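Local coordinates for protein putative poly(3-hydroxybutyrate) depolymerase LpqC (Bordetella parapertussis 12822, PDB 3D0K) that probably hydrolyses ester bonds, perhaps those of poly(3-hydroxybutyrate) or related esters, as a serine hydrolase built on an alpha-beta-alpha sandwich, at residues A[72-77]-A[283-288]; A[250-253]-A[258-261]. All coordinates share one frame; numbering follows the deposited sequence.

Interaction 1: residues A[72-77]-A[283-288]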
# COMPACT_ATOMS: atom_id res chain seq x y z
N ASP A 72 3.05 5.01 13.90
CA ASP A 72 3.11 6.25 14.74
C ASP A 72 2.64 7.47 13.95
O ASP A 72 1.98 8.37 14.52
CB ASP A 72 4.53 6.50 15.24
CG ASP A 72 4.96 5.56 16.39
OD1 ASP A 72 4.15 4.76 16.89
OD2 ASP A 72 6.14 5.61 16.77
N PHE A 73 3.01 7.54 12.67
CA PHE A 73 2.61 8.71 11.84
C PHE A 73 1.09 8.87 11.78
O PHE A 73 0.61 10.00 11.63
CB PHE A 73 3.06 8.55 10.38
CG PHE A 73 4.53 8.45 10.20
CD1 PHE A 73 5.42 8.92 11.16
CD2 PHE A 73 5.03 7.85 9.02
CE1 PHE A 73 6.83 8.81 10.96
CE2 PHE A 73 6.43 7.74 8.80
CZ PHE A 73 7.33 8.21 9.80
N TRP A 74 0.35 7.76 11.87
CA TRP A 74 -1.10 7.75 11.77
C TRP A 74 -1.86 7.93 13.10
O TRP A 74 -3.09 8.00 13.09
CB TRP A 74 -1.59 6.48 11.07
CG TRP A 74 -1.38 6.55 9.57
CD1 TRP A 74 -0.18 6.35 8.87
CD2 TRP A 74 -2.35 6.91 8.62
NE1 TRP A 74 -0.40 6.52 7.50
CE2 TRP A 74 -1.72 6.88 7.33
CE3 TRP A 74 -3.73 7.22 8.71
CZ2 TRP A 74 -2.43 7.16 6.15
CZ3 TRP A 74 -4.44 7.50 7.53
CH2 TRP A 74 -3.77 7.47 6.27
N ILE A 75 -1.15 7.97 14.23
CA ILE A 75 -1.81 8.17 15.53
C ILE A 75 -2.73 9.42 15.65
O ILE A 75 -3.89 9.30 16.07
CB ILE A 75 -0.81 8.04 16.71
CG1 ILE A 75 -0.38 6.54 16.85
CG2 ILE A 75 -1.46 8.54 18.04
CD1 ILE A 75 0.83 6.38 17.83
N PRO A 76 -2.23 10.61 15.29
CA PRO A 76 -3.12 11.75 15.44
C PRO A 76 -4.42 11.65 14.63
O PRO A 76 -5.49 11.95 15.16
CB PRO A 76 -2.25 12.94 14.98
CG PRO A 76 -0.81 12.42 15.19
CD PRO A 76 -0.89 11.01 14.78
N ALA A 77 -4.34 11.18 13.39
CA ALA A 77 -5.54 10.94 12.58
C ALA A 77 -6.45 9.84 13.22
O ALA A 77 -7.68 9.96 13.19
CB ALA A 77 -5.16 10.58 11.09
N LEU A 283 -7.23 13.89 3.16
CA LEU A 283 -8.01 13.72 1.97
C LEU A 283 -9.15 12.71 2.22
O LEU A 283 -10.29 12.95 1.80
CB LEU A 283 -7.11 13.24 0.81
CG LEU A 283 -6.24 14.31 0.20
CD1 LEU A 283 -5.12 13.59 -0.61
CD2 LEU A 283 -7.10 15.34 -0.64
N TRP A 284 -8.85 11.63 2.94
CA TRP A 284 -9.79 10.56 3.19
C TRP A 284 -10.80 10.91 4.27
O TRP A 284 -11.98 10.56 4.17
CB TRP A 284 -9.04 9.30 3.67
CG TRP A 284 -8.45 8.47 2.59
CD1 TRP A 284 -8.75 8.51 1.24
CD2 TRP A 284 -7.50 7.43 2.76
NE1 TRP A 284 -8.01 7.56 0.57
CE2 TRP A 284 -7.24 6.87 1.48
CE3 TRP A 284 -6.83 6.89 3.89
CZ2 TRP A 284 -6.38 5.77 1.30
CZ3 TRP A 284 -5.91 5.84 3.68
CH2 TRP A 284 -5.72 5.28 2.41
N PHE A 285 -10.33 11.52 5.33
CA PHE A 285 -11.22 11.69 6.48
C PHE A 285 -11.67 13.09 6.77
O PHE A 285 -12.69 13.26 7.40
CB PHE A 285 -10.63 11.02 7.70
CG PHE A 285 -10.35 9.57 7.48
CD1 PHE A 285 -11.39 8.66 7.25
CD2 PHE A 285 -9.04 9.13 7.40
CE1 PHE A 285 -11.13 7.33 6.99
CE2 PHE A 285 -8.76 7.77 7.13
CZ PHE A 285 -9.80 6.85 6.94
N ASP A 286 -10.92 14.09 6.31
CA ASP A 286 -11.42 15.48 6.31
C ASP A 286 -12.00 15.93 4.97
O ASP A 286 -12.55 17.04 4.87
CB ASP A 286 -10.32 16.46 6.71
CG ASP A 286 -9.92 16.32 8.15
OD1 ASP A 286 -10.67 15.67 8.90
OD2 ASP A 286 -8.89 16.90 8.55
N GLY A 287 -11.81 15.13 3.94
CA GLY A 287 -12.31 15.43 2.61
C GLY A 287 -11.65 16.62 1.95
O GLY A 287 -12.27 17.33 1.18
N ARG A 288 -10.39 16.88 2.28
CA ARG A 288 -9.76 18.10 1.84
C ARG A 288 -8.25 17.95 1.78
O ARG A 288 -7.66 17.14 2.49
CB ARG A 288 -10.14 19.22 2.79
CG ARG A 288 -9.54 19.10 4.17
CD ARG A 288 -10.22 20.07 5.11
NE ARG A 288 -9.79 21.42 4.82
CZ ARG A 288 -8.71 21.99 5.34
NH1 ARG A 288 -8.39 23.23 5.00
NH2 ARG A 288 -7.95 21.33 6.20
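W74, between two short helices, meets W284 and F285 of the last turn of helix 273-286. With chi1 at -76°, CG of W74 stands beside its own backbone N and anti to the carbonyl carbon, and the indole reaches toward that turn. Its leading atom, CH2, lies 3.7 Å from W284 CZ3 and 3.9 Å from W284 CE3. The two side chains cross at about a right angle and touch obliquely. F285 approaches differently: its CE2 comes 4.3 Å from W74 CZ3, rim to rim and near both ring planes.

These helices lie on the same side of the mixed sheet, as the first and last helices of an alpha/beta-hydrolase core do, and V57 of strand 56-60 is touched by W74, W284 and F285 alike. Broad, mostly apolar rings suit the gap between two helices and a sheet, and here they meet through ring carbons: CH2 and CZ3 of W74, CE3 and CZ3 of W284, CE2 of F285. Within the second segment, W284 CB sits 3.7 Å above the F285 ring plane, toward its rim. Just after W74, I75 N bonds to D72 O (3.2 Å). Farther along, A77 directs its small methyl toward helix 273-286, where it packs on A281, while a salt bridge from D286 to R80 joins the two helices near their ends.

Interaction 2: residues A[250-253]-A[258-261]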
# COMPACT_ATOMS: atom_id res chain seq x y z
N ARG A 250 -3.85 5.46 -21.12
CA ARG A 250 -3.71 4.90 -22.47
C ARG A 250 -4.12 3.43 -22.53
O ARG A 250 -4.78 3.04 -23.52
CB ARG A 250 -2.32 5.06 -23.03
CG ARG A 250 -2.04 6.52 -23.44
CD ARG A 250 -0.75 6.59 -24.22
NE ARG A 250 0.33 6.04 -23.39
CZ ARG A 250 1.12 6.77 -22.59
NH1 ARG A 250 0.98 8.09 -22.53
NH2 ARG A 250 2.06 6.18 -21.86
N ALA A 251 -3.74 2.65 -21.51
CA ALA A 251 -4.15 1.23 -21.46
C ALA A 251 -5.67 1.10 -21.48
O ALA A 251 -6.22 0.21 -22.15
CB ALA A 251 -3.56 0.50 -20.19
N ALA A 252 -6.36 1.95 -20.71
CA ALA A 252 -7.83 1.87 -20.62
C ALA A 252 -8.45 2.28 -21.94
O ALA A 252 -9.37 1.62 -22.46
CB ALA A 252 -8.37 2.79 -19.47
N ALA A 253 -7.91 3.36 -22.51
CA ALA A 253 -8.49 3.88 -23.77
C ALA A 253 -8.28 2.94 -24.96
O ALA A 253 -9.16 2.86 -25.84
CB ALA A 253 -7.94 5.26 -24.11
N PRO A 258 -13.49 1.48 -18.73
CA PRO A 258 -13.54 2.56 -17.72
C PRO A 258 -12.19 2.73 -16.95
O PRO A 258 -11.47 1.73 -16.69
CB PRO A 258 -14.67 2.16 -16.76
CG PRO A 258 -15.06 0.75 -17.11
CD PRO A 258 -14.45 0.38 -18.46
N PHE A 259 -11.85 3.99 -16.64
CA PHE A 259 -10.59 4.31 -15.98
C PHE A 259 -10.87 5.13 -14.72
O PHE A 259 -11.41 6.23 -14.81
CB PHE A 259 -9.74 5.14 -16.93
CG PHE A 259 -8.40 5.54 -16.37
CD1 PHE A 259 -7.44 4.57 -16.05
CD2 PHE A 259 -8.06 6.91 -16.28
CE1 PHE A 259 -6.19 4.95 -15.58
CE2 PHE A 259 -6.78 7.30 -15.79
CZ PHE A 259 -5.86 6.35 -15.46
N GLY A 260 -10.48 4.58 -13.57
CA GLY A 260 -10.85 5.12 -12.27
C GLY A 260 -9.74 5.86 -11.53
O GLY A 260 -10.01 6.52 -10.51
N TRP A 261 -8.51 5.79 -12.03
CA TRP A 261 -7.38 6.35 -11.25
C TRP A 261 -7.46 7.86 -11.15
O TRP A 261 -8.01 8.51 -12.02
CB TRP A 261 -6.02 5.98 -11.83
CG TRP A 261 -5.74 4.53 -12.01
CD1 TRP A 261 -6.51 3.42 -11.60
CD2 TRP A 261 -4.56 4.00 -12.60
NE1 TRP A 261 -5.85 2.27 -11.95
CE2 TRP A 261 -4.66 2.59 -12.55
CE3 TRP A 261 -3.41 4.60 -13.18
CZ2 TRP A 261 -3.67 1.74 -13.09
CZ3 TRP A 261 -2.40 3.76 -13.69
CH2 TRP A 261 -2.55 2.35 -13.66
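P258 begins the contact with its main chain: its carbonyl O lies 4.3 Å from A252 CB, while its own CB points away from the helix. Proline suits this place because its ring restricts phi, which here is -62°, and helps hold the exposed chain extended as it comes back past the helix it has just left.

F259 carries most of the packing. Its CA is the one nearest A252 CA, at 5.9 Å, and both residues point their CB atoms at each other. The two CB atoms meet at 3.7 Å, and the A252 methyl also reaches F259 CD1 at 4.0 Å, approaching the ring obliquely. Since chi1 is 180°, CG is anti to the backbone N, and the ring swings out from the chain beside the methyl. Alanine fits the helix surface here: a single methyl lets the returning backbone come close, and the same methyl also packs on L204 of helix 197-205.

This loop joins helix 237-255 to strand 262-266, the edge strand of the sheet, and so completes the beta-alpha-beta crossover that starts from the parallel strand 209-213. Next in the loop, the backbone of G260 is hydrogen-bonded to L204 of helix 197-205.

W261 packs against F259 within its own segment. W261 N sits 4.1 Å above the centre of the F259 ring, and F259 CE1 stands 3.4 Å above the indole plane, toward its rim. The indole is buried, stacked with Y244 of helix 237-255; its one polar atom, NE1, is satisfied by a hydrogen bond to L203 O of helix 197-205.

From the N terminus the chain lays down strands 23-29, 40-46 and 56-60 before reaching the first half of interaction 1. The next 205 residues, which include most of the central parallel strands and the putative nucleophile elbow, form a large loop that interaction 1 closes at the end of helix 273-286. Interaction 2 is nested inside that loop and closes a much smaller one, with four residues between its segments, where helix 237-255 returns to edge strand 262-266. Their centres are 28 Å apart and their nearest atoms about 11 Å, so they do not touch: one joins helices far apart in sequence, the other a helix to its following connection.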